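Local atomic coordinates of 4-hydroxybenzoyl-CoA thioesterase (Pseudomonas sp. CBS3, PDB entry 1LO7), a protein that hydrolyses 4-hydroxybenzoyl-CoA to 4-hydroxybenzoate and CoA, the last step in converting 4-chlorobenzoate to 4-hydroxybenzoate. Residues A[50-60]-A[127-136]; A[65-73]-A[106-114]. All coordinates share one frame; numbering follows the deposited sequence.

Interaction 1: residues A[50-60]-A[127-136]. With 4CO (4-hydroxyphenacyl coenzyme A), chain B.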
loop_
_atom_site.group_PDB
_atom_site.type_symbol
_atom_site.label_atom_id
_atom_site.label_comp_id
_atom_site.label_asym_id
_atom_site.label_seq_id
_atom_site.Cartn_x
_atom_site.Cartn_y
_atom_site.Cartn_z
ATOM N N THR A 50 -15.993 7.662 -18.572
ATOM C CA THR A 50 -15.581 8.901 -19.212
ATOM C C THR A 50 -14.471 8.667 -20.223
ATOM O O THR A 50 -14.385 9.392 -21.212
ATOM C CB THR A 50 -15.125 9.993 -18.216
ATOM O OG1 THR A 50 -13.969 9.565 -17.483
ATOM C CG2 THR A 50 -16.239 10.366 -17.248
ATOM N N VAL A 51 -13.600 7.697 -19.967
ATOM C CA VAL A 51 -12.513 7.483 -20.931
ATOM C C VAL A 51 -13.047 7.049 -22.282
ATOM O O VAL A 51 -12.570 7.493 -23.330
ATOM C CB VAL A 51 -11.446 6.527 -20.393
ATOM C CG1 VAL A 51 -11.973 5.104 -20.278
ATOM C CG2 VAL A 51 -10.152 6.600 -21.217
ATOM N N VAL A 52 -14.084 6.211 -22.254
ATOM C CA VAL A 52 -14.708 5.726 -23.504
ATOM C C VAL A 52 -15.446 6.851 -24.195
ATOM O O VAL A 52 -15.339 7.047 -25.409
ATOM C CB VAL A 52 -15.658 4.530 -23.222
ATOM C CG1 VAL A 52 -16.486 4.180 -24.461
ATOM C CG2 VAL A 52 -14.796 3.330 -22.818
ATOM N N GLU A 53 -16.211 7.591 -23.423
ATOM C CA GLU A 53 -17.003 8.677 -23.949
ATOM C C GLU A 53 -16.287 9.898 -24.515
ATOM O O GLU A 53 -16.596 10.334 -25.639
ATOM C CB GLU A 53 -18.069 9.154 -23.010
ATOM C CG GLU A 53 -18.832 10.327 -23.680
ATOM C CD GLU A 53 -20.231 10.609 -23.204
ATOM O OE1 GLU A 53 -21.219 10.023 -23.636
ATOM O OE2 GLU A 53 -20.278 11.638 -22.378
ATOM N N ARG A 54 -15.351 10.404 -23.715
ATOM C CA ARG A 54 -14.670 11.605 -24.029
ATOM C C ARG A 54 -13.172 11.618 -23.839
ATOM O O ARG A 54 -12.516 12.649 -24.021
ATOM C CB ARG A 54 -15.356 12.761 -23.306
ATOM C CG ARG A 54 -15.358 12.638 -21.801
ATOM C CD ARG A 54 -16.491 13.442 -21.143
ATOM N NE ARG A 54 -16.391 14.914 -21.282
ATOM C CZ ARG A 54 -17.280 15.764 -20.759
ATOM N NH1 ARG A 54 -18.342 15.364 -20.073
ATOM N NH2 ARG A 54 -17.104 17.044 -20.946
ATOM N N GLY A 55 -12.617 10.474 -23.496
ATOM C CA GLY A 55 -11.174 10.349 -23.355
ATOM C C GLY A 55 -10.608 10.687 -21.980
ATOM O O GLY A 55 -9.406 10.557 -21.769
ATOM N N ILE A 56 -11.466 11.116 -21.056
ATOM C CA ILE A 56 -11.019 11.517 -19.716
ATOM C C ILE A 56 -10.631 10.339 -18.871
ATOM O O ILE A 56 -11.452 9.479 -18.622
ATOM C CB ILE A 56 -12.023 12.478 -19.076
ATOM C CG1 ILE A 56 -12.096 13.767 -19.956
ATOM C CG2 ILE A 56 -11.679 12.813 -17.621
ATOM C CD1 ILE A 56 -13.165 14.750 -19.480
ATOM N N VAL A 57 -9.358 10.293 -18.455
ATOM C CA VAL A 57 -8.899 9.135 -17.674
ATOM C C VAL A 57 -9.023 9.313 -16.168
ATOM O O VAL A 57 -8.872 8.359 -15.379
ATOM C CB VAL A 57 -7.435 8.784 -18.038
ATOM C CG1 VAL A 57 -7.305 8.496 -19.512
ATOM C CG2 VAL A 57 -6.473 9.897 -17.638
ATOM N N GLY A 58 -9.255 10.542 -15.769
ATOM C CA GLY A 58 -9.343 10.812 -14.361
ATOM C C GLY A 58 -8.778 12.209 -14.101
ATOM O O GLY A 58 -8.711 13.039 -15.026
ATOM N N THR A 59 -8.390 12.458 -12.822
ATOM C CA THR A 59 -7.856 13.758 -12.403
ATOM C C THR A 59 -6.509 13.618 -11.686
ATOM O O THR A 59 -6.416 13.683 -10.462
ATOM C CB THR A 59 -8.859 14.489 -11.478
ATOM O OG1 THR A 59 -9.077 13.674 -10.333
ATOM C CG2 THR A 59 -10.156 14.702 -12.221
ATOM N N PRO A 60 -5.454 13.390 -12.449
ATOM C CA PRO A 60 -4.135 13.248 -11.857
ATOM C C PRO A 60 -3.741 14.525 -11.114
ATOM O O PRO A 60 -4.171 15.649 -11.433
ATOM C CB PRO A 60 -3.144 13.040 -13.009
ATOM C CG PRO A 60 -3.918 13.271 -14.287
ATOM C CD PRO A 60 -5.407 13.372 -13.926
ATOM N N LEU A 127 0.309 11.697 -21.050
ATOM C CA LEU A 127 -0.763 12.308 -20.274
ATOM C C LEU A 127 -0.918 13.811 -20.722
ATOM O O LEU A 127 0.027 14.531 -21.005
ATOM C CB LEU A 127 -0.361 12.222 -18.807
ATOM C CG LEU A 127 -1.460 12.738 -17.926
ATOM C CD1 LEU A 127 -2.653 11.753 -18.009
ATOM C CD2 LEU A 127 -0.878 12.862 -16.501
ATOM N N ARG A 128 -2.129 14.321 -20.810
ATOM C CA ARG A 128 -2.298 15.682 -21.231
ATOM C C ARG A 128 -3.501 16.321 -20.510
ATOM O O ARG A 128 -4.614 15.773 -20.502
ATOM C CB ARG A 128 -2.492 15.691 -22.755
ATOM C CG ARG A 128 -3.283 16.902 -23.254
ATOM C CD ARG A 128 -2.461 17.851 -24.120
ATOM N NE ARG A 128 -2.144 17.305 -25.443
ATOM C CZ ARG A 128 -1.274 17.830 -26.321
ATOM N NH1 ARG A 128 -0.578 18.946 -26.067
ATOM N NH2 ARG A 128 -1.099 17.211 -27.496
ATOM N N ALA A 129 -3.281 17.488 -19.913
ATOM C CA ALA A 129 -4.352 18.157 -19.220
ATOM C C ALA A 129 -5.305 18.859 -20.158
ATOM O O ALA A 129 -4.927 19.316 -21.243
ATOM C CB ALA A 129 -3.786 19.232 -18.300
ATOM N N ILE A 130 -6.560 18.967 -19.724
ATOM C CA ILE A 130 -7.527 19.659 -20.558
ATOM C C ILE A 130 -8.204 20.766 -19.758
ATOM O O ILE A 130 -8.167 20.817 -18.547
ATOM C CB ILE A 130 -8.604 18.726 -21.056
ATOM C CG1 ILE A 130 -9.361 18.150 -19.856
ATOM C CG2 ILE A 130 -7.990 17.597 -21.851
ATOM C CD1 ILE A 130 -10.593 17.334 -20.267
ATOM N N GLU A 131 -8.805 21.684 -20.475
ATOM C CA GLU A 131 -9.499 22.728 -19.806
ATOM C C GLU A 131 -10.600 22.076 -19.006
ATOM O O GLU A 131 -11.208 21.102 -19.456
ATOM C CB GLU A 131 -10.079 23.592 -20.915
ATOM C CG GLU A 131 -11.018 24.700 -20.461
ATOM C CD GLU A 131 -11.297 25.519 -21.668
ATOM O OE1 GLU A 131 -10.464 26.234 -22.174
ATOM O OE2 GLU A 131 -12.488 25.296 -22.170
ATOM N N VAL A 132 -10.846 22.577 -17.801
ATOM C CA VAL A 132 -11.882 21.946 -16.991
ATOM C C VAL A 132 -13.208 21.930 -17.744
ATOM O O VAL A 132 -13.671 22.965 -18.133
ATOM C CB VAL A 132 -12.018 22.588 -15.606
ATOM C CG1 VAL A 132 -13.086 21.884 -14.792
ATOM C CG2 VAL A 132 -10.705 22.528 -14.854
ATOM N N PRO A 133 -13.823 20.753 -17.942
ATOM C CA PRO A 133 -15.097 20.728 -18.656
ATOM C C PRO A 133 -16.199 21.552 -17.982
ATOM O O PRO A 133 -16.474 21.448 -16.778
ATOM C CB PRO A 133 -15.490 19.251 -18.786
ATOM C CG PRO A 133 -14.159 18.505 -18.650
ATOM C CD PRO A 133 -13.298 19.373 -17.726
ATOM N N ALA A 134 -16.829 22.414 -18.776
ATOM C CA ALA A 134 -17.884 23.252 -18.239
ATOM C C ALA A 134 -18.983 22.450 -17.584
ATOM O O ALA A 134 -19.524 22.845 -16.562
ATOM C CB ALA A 134 -18.468 24.089 -19.366
ATOM N N ASP A 135 -19.328 21.304 -18.189
ATOM C CA ASP A 135 -20.389 20.466 -17.644
ATOM C C ASP A 135 -20.014 19.917 -16.277
ATOM O O ASP A 135 -20.842 19.722 -15.424
ATOM C CB ASP A 135 -20.904 19.342 -18.598
ATOM C CG ASP A 135 -19.806 18.519 -19.168
ATOM O OD1 ASP A 135 -18.731 18.992 -19.451
ATOM O OD2 ASP A 135 -20.093 17.259 -19.369
ATOM N N TYR A 136 -18.740 19.678 -16.074
ATOM C CA TYR A 136 -18.294 19.155 -14.785
ATOM C C TYR A 136 -18.370 20.227 -13.714
ATOM O O TYR A 136 -18.752 19.956 -12.572
ATOM C CB TYR A 136 -16.865 18.618 -14.933
ATOM C CG TYR A 136 -16.838 17.294 -15.631
ATOM C CD1 TYR A 136 -18.001 16.638 -16.040
ATOM C CD2 TYR A 136 -15.605 16.713 -15.942
ATOM C CE1 TYR A 136 -17.955 15.417 -16.728
ATOM C CE2 TYR A 136 -15.533 15.482 -16.586
ATOM C CZ TYR A 136 -16.708 14.835 -16.989
ATOM O OH TYR A 136 -16.603 13.603 -17.645
HETATM N N1A 4CO B . 1.520 23.875 -9.289
HETATM C C2A 4CO B . 0.343 24.460 -9.666
HETATM N N3A 4CO B . -0.316 24.276 -10.780
HETATM C C4A 4CO B . 0.290 23.378 -11.586
HETATM C C5A 4CO B . 1.484 22.722 -11.343
HETATM C C6A 4CO B . 2.118 22.986 -10.120
HETATM N N6A 4CO B . 3.252 22.418 -9.767
HETATM N N7A 4CO B . 1.819 21.885 -12.404
HETATM C C8A 4CO B . 0.828 22.057 -13.288
HETATM N N9A 4CO B . -0.104 22.962 -12.852
HETATM C C1D 4CO B . -1.273 23.473 -13.575
HETATM C C2D 4CO B . -0.869 24.400 -14.717
HETATM O O2D 4CO B . -0.547 25.711 -14.247
HETATM C C3D 4CO B . -2.173 24.417 -15.496
HETATM O O3D 4CO B . -3.175 25.069 -14.758
HETATM P P3D 4CO B . -4.094 26.186 -15.395
HETATM O O7A 4CO B . -3.344 27.423 -15.328
HETATM O O8A 4CO B . -4.438 25.826 -16.774
HETATM O O9A 4CO B . -5.379 26.263 -14.527
HETATM C C4D 4CO B . -2.509 22.930 -15.429
HETATM O O4D 4CO B . -1.823 22.412 -14.248
HETATM C C5D 4CO B . -2.227 22.104 -16.648
HETATM O O5D 4CO B . -0.807 22.016 -16.791
HETATM P P1A 4CO B . -0.175 22.307 -18.217
HETATM O O1A 4CO B . 1.268 22.345 -17.938
HETATM O O2A 4CO B . -0.670 23.532 -18.803
HETATM O O3A 4CO B . -0.554 21.189 -19.178
HETATM P P2A 4CO B . 0.181 19.810 -19.539
HETATM O O4A 4CO B . -0.770 19.051 -20.379
HETATM O O5A 4CO B . 1.382 20.119 -20.314
HETATM O O6A 4CO B . 0.790 19.033 -18.221
HETATM C CBP 4CO B . 0.412 17.142 -16.898
HETATM C CCP 4CO B . -0.136 18.512 -17.306
HETATM C CDP 4CO B . 0.596 16.230 -18.123
HETATM C CEP 4CO B . -0.490 16.514 -15.844
HETATM C CAP 4CO B . 1.867 17.250 -16.412
HETATM O OAP 4CO B . 1.955 18.169 -15.320
HETATM C C9P 4CO B . 2.310 15.957 -15.730
HETATM O O9P 4CO B . 2.413 14.933 -16.371
HETATM N N8P 4CO B . 2.500 15.992 -14.293
HETATM C C7P 4CO B . 2.689 14.654 -13.721
HETATM C C6P 4CO B . 1.360 14.028 -13.272
HETATM C C5P 4CO B . 1.662 12.826 -12.370
HETATM O O5P 4CO B . 2.361 11.887 -12.735
HETATM N N4P 4CO B . 1.018 12.916 -11.082
HETATM C C3P 4CO B . 1.362 11.865 -10.135
HETATM C C2P 4CO B . 0.681 10.566 -10.474
HETATM S S1P 4CO B . -0.969 10.744 -11.152
HETATM O O1B 4CO B . -2.354 9.016 -8.752
HETATM C C1B 4CO B . -2.704 9.164 -9.909
HETATM C C2B 4CO B . -4.105 9.481 -10.210
HETATM C C3B 4CO B . -4.498 9.635 -11.562
HETATM C C4B 4CO B . -5.829 9.913 -11.863
HETATM C C5B 4CO B . -6.775 10.010 -10.822
HETATM O O2B 4CO B . -8.140 10.226 -11.111
HETATM C C6B 4CO B . -6.362 9.877 -9.467
HETATM C C7B 4CO B . -5.015 9.608 -9.159
HETATM C CB 4CO B . -1.726 9.075 -11.022
HETATM O O HOH W 1 -18.763 12.721 -18.740
#
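CD2 of Leu127 reaches CG of Pro60 at 3.8 Å, the two side chains pointing toward each other; CG of Leu127 stands anti to its backbone N (chi1 -176°), which carries the branch toward Pro60 and the pantetheine of the bound 4-hydroxyphenacyl-CoA. Two residues on, Ala129 N donates to phosphate oxygen O4A of the ligand. Ile130 turns to the other segment and lays its CD1 across Ile56, 3.7 Å from CD1 of that residue. The same Ile56 methyl also touches CG of Pro133, the N-cap of helix 134-140. Asp135, in the first turn, takes Arg54 end-on: NH1 reaches OD2 at 2.7 Å and NH2 reaches OD1 at 2.9 Å, each on a syn lone pair, with the two planar groups only 20° from coplanar. CZ of the Tyr136 ring then lies over one face of that guanidinium, the planes 45° apart, in an off-centre cation-pi contact, while a water joins its OH to Arg54 NH1. At the far end of 50-60, Thr59 N binds the ligand phenol oxygen O2B at 2.8 Å. Packing and salt bridge thus tie the C-terminal helix to helix 47-54 beside the acyl-CoA pocket of a hot-dog-fold thioesterase.

Interaction 2: residues A[65-73]-A[106-114]. With 4CO (4-hydroxyphenacyl coenzyme A), chain C; EDO (1,2-ethanediol), chain D; EDO (1,2-ethanediol), chain E.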
loop_
_atom_site.group_PDB
_atom_site.type_symbol
_atom_site.label_atom_id
_atom_site.label_comp_id
_atom_site.label_asym_id
_atom_site.label_seq_id
_atom_site.Cartn_x
_atom_site.Cartn_y
_atom_site.Cartn_z
ATOM N N ASN A 65 -0.181 20.522 -1.049
ATOM C CA ASN A 65 0.326 21.188 0.135
ATOM C C ASN A 65 -0.450 20.562 1.258
ATOM O O ASN A 65 -1.660 20.726 1.337
ATOM C CB ASN A 65 0.150 22.737 0.134
ATOM C CG ASN A 65 0.742 23.354 1.395
ATOM O OD1 ASN A 65 0.888 22.720 2.458
ATOM N ND2 ASN A 65 1.099 24.625 1.270
ATOM N N ALA A 66 0.236 19.843 2.112
ATOM C CA ALA A 66 -0.377 19.154 3.214
ATOM C C ALA A 66 0.265 19.487 4.563
ATOM O O ALA A 66 1.457 19.745 4.672
ATOM C CB ALA A 66 -0.180 17.654 2.985
ATOM N N SER A 67 -0.565 19.429 5.591
ATOM C CA SER A 67 -0.108 19.638 6.957
ATOM C C SER A 67 -0.708 18.574 7.846
ATOM O O SER A 67 -1.872 18.205 7.706
ATOM C CB SER A 67 -0.422 21.036 7.447
ATOM O OG SER A 67 0.184 21.965 6.567
ATOM N N PHE A 68 0.092 18.038 8.774
ATOM C CA PHE A 68 -0.319 16.976 9.708
ATOM C C PHE A 68 -0.325 17.574 11.091
ATOM O O PHE A 68 0.718 17.891 11.670
ATOM C CB PHE A 68 0.644 15.782 9.590
ATOM C CG PHE A 68 0.763 15.313 8.170
ATOM C CD1 PHE A 68 1.713 15.864 7.305
ATOM C CD2 PHE A 68 -0.087 14.320 7.671
ATOM C CE1 PHE A 68 1.839 15.424 5.981
ATOM C CE2 PHE A 68 0.011 13.887 6.340
ATOM C CZ PHE A 68 0.988 14.426 5.491
ATOM N N VAL A 69 -1.537 17.741 11.599
ATOM C CA VAL A 69 -1.769 18.413 12.861
ATOM C C VAL A 69 -1.671 17.612 14.147
ATOM O O VAL A 69 -1.114 18.053 15.159
ATOM C CB VAL A 69 -3.068 19.194 12.713
ATOM C CG1 VAL A 69 -3.233 20.007 13.967
ATOM C CG2 VAL A 69 -2.975 20.119 11.495
ATOM N N CYS A 70 -2.238 16.403 14.107
ATOM C CA CYS A 70 -2.182 15.503 15.240
ATOM C C CYS A 70 -2.199 14.076 14.709
ATOM O O CYS A 70 -2.475 13.835 13.545
ATOM C CB CYS A 70 -3.220 15.735 16.342
ATOM S SG CYS A 70 -4.835 15.237 15.771
ATOM N N THR A 71 -1.853 13.138 15.554
ATOM C CA THR A 71 -1.788 11.754 15.124
ATOM C C THR A 71 -3.107 11.068 15.156
ATOM O O THR A 71 -4.057 11.527 15.745
ATOM C CB THR A 71 -0.855 10.976 16.070
ATOM O OG1 THR A 71 -1.444 10.894 17.353
ATOM C CG2 THR A 71 0.521 11.623 16.169
ATOM N N ALA A 72 -3.137 9.913 14.485
ATOM C CA ALA A 72 -4.325 9.106 14.506
ATOM C C ALA A 72 -3.843 7.654 14.544
ATOM O O ALA A 72 -2.674 7.385 14.178
ATOM C CB ALA A 72 -5.301 9.390 13.395
ATOM N N SER A 73 -4.707 6.725 14.953
ATOM C CA SER A 73 -4.289 5.308 15.007
ATOM C C SER A 73 -5.438 4.383 14.668
ATOM O O SER A 73 -6.571 4.815 14.501
ATOM C CB SER A 73 -3.743 5.002 16.405
ATOM O OG SER A 73 -3.040 3.758 16.402
ATOM N N ASP A 106 -15.771 16.272 20.901
ATOM C CA ASP A 106 -14.929 17.329 20.371
ATOM C C ASP A 106 -14.270 16.877 19.092
ATOM O O ASP A 106 -13.692 15.801 18.977
ATOM C CB ASP A 106 -13.913 17.920 21.363
ATOM C CG ASP A 106 -14.569 18.878 22.319
ATOM O OD1 ASP A 106 -15.256 19.824 21.968
ATOM O OD2 ASP A 106 -14.290 18.589 23.566
ATOM N N VAL A 107 -14.375 17.732 18.129
ATOM C CA VAL A 107 -13.811 17.416 16.858
ATOM C C VAL A 107 -12.407 17.935 16.710
ATOM O O VAL A 107 -12.213 19.134 16.685
ATOM C CB VAL A 107 -14.662 18.091 15.805
ATOM C CG1 VAL A 107 -14.095 17.737 14.442
ATOM C CG2 VAL A 107 -16.116 17.630 15.902
ATOM N N GLN A 108 -11.437 17.038 16.575
ATOM C CA GLN A 108 -10.046 17.439 16.399
ATOM C C GLN A 108 -9.559 17.410 14.940
ATOM O O GLN A 108 -9.761 16.427 14.237
ATOM C CB GLN A 108 -9.122 16.545 17.229
ATOM C CG GLN A 108 -9.634 16.353 18.663
ATOM C CD GLN A 108 -8.741 15.430 19.459
ATOM O OE1 GLN A 108 -7.690 14.999 18.958
ATOM N NE2 GLN A 108 -9.180 15.093 20.672
ATOM N N LEU A 109 -8.882 18.470 14.484
ATOM C CA LEU A 109 -8.366 18.454 13.124
ATOM C C LEU A 109 -7.155 17.546 13.150
ATOM O O LEU A 109 -6.309 17.671 14.037
ATOM C CB LEU A 109 -7.998 19.900 12.715
ATOM C CG LEU A 109 -7.211 20.014 11.426
ATOM C CD1 LEU A 109 -8.114 19.715 10.238
ATOM C CD2 LEU A 109 -6.651 21.430 11.285
ATOM N N VAL A 110 -7.073 16.593 12.217
ATOM C CA VAL A 110 -5.962 15.639 12.134
ATOM C C VAL A 110 -4.958 16.045 11.067
ATOM O O VAL A 110 -3.739 16.123 11.288
ATOM C CB VAL A 110 -6.447 14.178 11.915
ATOM C CG1 VAL A 110 -5.267 13.268 11.629
ATOM C CG2 VAL A 110 -7.148 13.659 13.161
ATOM N N MET A 111 -5.485 16.301 9.866
ATOM C CA MET A 111 -4.617 16.727 8.785
ATOM C C MET A 111 -5.417 17.470 7.724
ATOM O O MET A 111 -6.654 17.424 7.702
ATOM C CB MET A 111 -3.724 15.593 8.204
ATOM C CG MET A 111 -4.455 14.548 7.392
ATOM S SD MET A 111 -4.599 14.933 5.634
ATOM C CE MET A 111 -2.936 14.971 4.912
ATOM N N ARG A 112 -4.710 18.171 6.863
ATOM C CA ARG A 112 -5.403 18.898 5.805
ATOM C C ARG A 112 -4.527 18.933 4.568
ATOM O O ARG A 112 -3.293 18.920 4.677
ATOM C CB ARG A 112 -5.728 20.330 6.248
ATOM C CG ARG A 112 -6.394 21.139 5.121
ATOM C CD ARG A 112 -7.019 22.480 5.573
ATOM N NE ARG A 112 -8.295 22.407 6.330
ATOM C CZ ARG A 112 -8.530 22.914 7.565
ATOM N NH1 ARG A 112 -7.609 23.577 8.265
ATOM N NH2 ARG A 112 -9.748 22.765 8.079
ATOM N N ALA A 113 -5.155 18.971 3.382
ATOM C CA ALA A 113 -4.343 19.054 2.204
ATOM C C ALA A 113 -5.085 19.822 1.101
ATOM O O ALA A 113 -6.304 19.679 0.963
ATOM C CB ALA A 113 -3.979 17.663 1.654
ATOM N N ASP A 114 -4.330 20.640 0.360
ATOM C CA ASP A 114 -4.853 21.357 -0.777
ATOM C C ASP A 114 -4.151 20.684 -1.941
ATOM O O ASP A 114 -2.919 20.788 -2.099
ATOM C CB ASP A 114 -4.507 22.833 -0.794
ATOM C CG ASP A 114 -5.425 23.577 0.118
ATOM O OD1 ASP A 114 -6.452 23.111 0.538
ATOM O OD2 ASP A 114 -5.019 24.773 0.415
HETATM N N1A 4CO C . 4.455 23.623 8.983
HETATM C C2A 4CO C . 5.741 23.904 9.354
HETATM N N3A 4CO C . 6.336 23.576 10.472
HETATM C C4A 4CO C . 5.528 22.866 11.288
HETATM C C5A 4CO C . 4.208 22.523 11.052
HETATM C C6A 4CO C . 3.657 22.921 9.824
HETATM N N6A 4CO C . 2.418 22.646 9.477
HETATM N N7A 4CO C . 3.678 21.809 12.123
HETATM C C8A 4CO C . 4.682 21.741 13.006
HETATM N N9A 4CO C . 5.809 22.382 12.560
HETATM C C1D 4CO C . 7.069 22.597 13.278
HETATM C C2D 4CO C . 6.908 23.609 14.408
HETATM O O2D 4CO C . 6.921 24.953 13.921
HETATM C C3D 4CO C . 8.177 23.312 15.189
HETATM O O3D 4CO C . 9.309 23.686 14.444
HETATM P P3D 4CO C . 10.476 24.549 15.069
HETATM O O7A 4CO C . 10.056 25.933 14.984
HETATM O O8A 4CO C . 10.723 24.133 16.452
HETATM O O9A 4CO C . 11.740 24.294 14.202
HETATM C C4D 4CO C . 8.135 21.788 15.141
HETATM O O4D 4CO C . 7.340 21.441 13.966
HETATM C C5D 4CO C . 7.659 21.073 16.370
HETATM O O5D 4CO C . 6.261 21.341 16.512
HETATM P P1A 4CO C . 5.724 21.798 17.933
HETATM O O1A 4CO C . 4.334 22.189 17.651
HETATM O O2A 4CO C . 6.508 22.869 18.504
HETATM O O3A 4CO C . 5.815 20.633 18.908
HETATM P P2A 4CO C . 4.762 19.484 19.286
HETATM O O4A 4CO C . 5.498 18.524 20.137
HETATM O O5A 4CO C . 3.677 20.090 20.055
HETATM O O6A 4CO C . 3.978 18.865 17.977
HETATM C CBP 4CO C . 3.873 16.923 16.679
HETATM C CCP 4CO C . 4.745 18.119 17.070
HETATM C CDP 4CO C . 3.471 16.100 17.915
HETATM C CEP 4CO C . 4.591 16.078 15.634
HETATM C CAP 4CO C . 2.490 17.382 16.189
HETATM O OAP 4CO C . 2.630 18.279 15.086
HETATM C C9P 4CO C . 1.739 16.230 15.523
HETATM O O9P 4CO C . 1.386 15.272 16.177
HETATM N N8P 4CO C . 1.561 16.293 14.085
HETATM C C7P 4CO C . 1.046 15.036 13.530
HETATM C C6P 4CO C . 2.178 14.095 13.091
HETATM C C5P 4CO C . 1.586 12.994 12.204
HETATM O O5P 4CO C . 0.677 12.262 12.580
HETATM N N4P 4CO C . 2.231 12.906 10.915
HETATM C C3P 4CO C . 1.635 11.960 9.982
HETATM C C2P 4CO C . 1.974 10.537 10.338
HETATM S S1P 4CO C . 3.618 10.310 11.017
HETATM O O1B 4CO C . 4.528 8.262 8.640
HETATM C C1B 4CO C . 4.905 8.334 9.796
HETATM C C2B 4CO C . 6.342 8.297 10.095
HETATM C C3B 4CO C . 6.763 8.367 11.446
HETATM C C4B 4CO C . 8.121 8.311 11.746
HETATM C C5B 4CO C . 9.061 8.156 10.705
HETATM O O2B 4CO C . 10.437 8.032 10.993
HETATM C C6B 4CO C . 8.625 8.113 9.352
HETATM C C7B 4CO C . 7.253 8.182 9.045
HETATM C CB 4CO C . 3.938 8.504 10.909
HETATM C C1 EDO D . -3.582 23.818 4.196
HETATM O O1 EDO D . -2.950 24.685 5.125
HETATM C C2 EDO D . -2.752 22.569 4.031
HETATM O O2 EDO D . -1.412 22.797 4.452
HETATM C C1 EDO E . 0.291 20.983 14.991
HETATM O O1 EDO E . 0.136 20.254 16.181
HETATM C C2 EDO E . 1.689 21.573 14.863
HETATM O O2 EDO E . 2.622 21.000 15.776
#
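Met111 and Phe68 lie side by side on one face of the sheet, and their torsions make the meeting. CG of Met111 sits between its backbone N and carbonyl carbon (chi1 71°), and further bends at chi2 and chi3 curl the chain back until CE is 3.4 Å from CE2 of Phe68. The phenyl stem, CG anti to the carbonyl carbon (chi1 -54°), points the same way, with CB and the near ring atoms against the pantetheine arm of 4-hydroxyphenacyl-CoA. Replacing Phe68 with an alanine would probably leave the Met111 methyl without its aromatic neighbour and open a gap beside the pantetheine. Phe68 O also accepts a weak bond from N8P of the ligand.

Beneath these side chains the strands run antiparallel, 175° apart. Asn65 with Asp114 and Ser67 with Arg112 are hydrogen-bonded pairs, Ser67 N to Arg112 O measuring 2.9 Å; Ala66 with Ala113 and Phe68 with Met111 are the non-hydrogen-bonded ones. Past Phe68 the ladder gives way, and Val110 O takes two donors, Val69 N at 2.8 Å and Cys70 N at 3.2 Å. Here Val110 and Met111 both face Val98 in a classic beta bulge. Val69 crosses Leu109 at about a right angle, CG2 to CD2 3.9 Å, while Cys70 SG packs on CG2 of Val110.

On the Arg112 and Asp114 side, the polar ends turn to strand 91-101, Arg112 NE to Ser97 and Asp114 OD1 to Arg95. Tyr27 of helix 25-41 packs on Ala72, Val110 and Met111, and Leu31 of that helix on Ala113. Along the other edge, Ala66 and Ser67 pair with a strand of the second subunit, carrying the antiparallel sheet across the interface.

Both contacts draw on strand 56-68 and on the sheet built around strand 107-123, but their centres lie 30 Å apart, on opposite sides of the chain's centre, and they do not touch. Interaction 2 pairs the two strands directly, through backbone bonds; its Ala66, Phe68, Met111 and Ala113 are buried, while Asn65 and Val69 are exposed. Interaction 1 is made by side chains instead: buried Ile56, Pro133 and Tyr136 lie beside a partly exposed salt bridge joining two helices. Each is partly buried, and each also touches a bound 4-hydroxyphenacyl-CoA, 50-60 with 127-136 gripping phenol and phosphate oxygens and 65-73 lining the pantetheine arm.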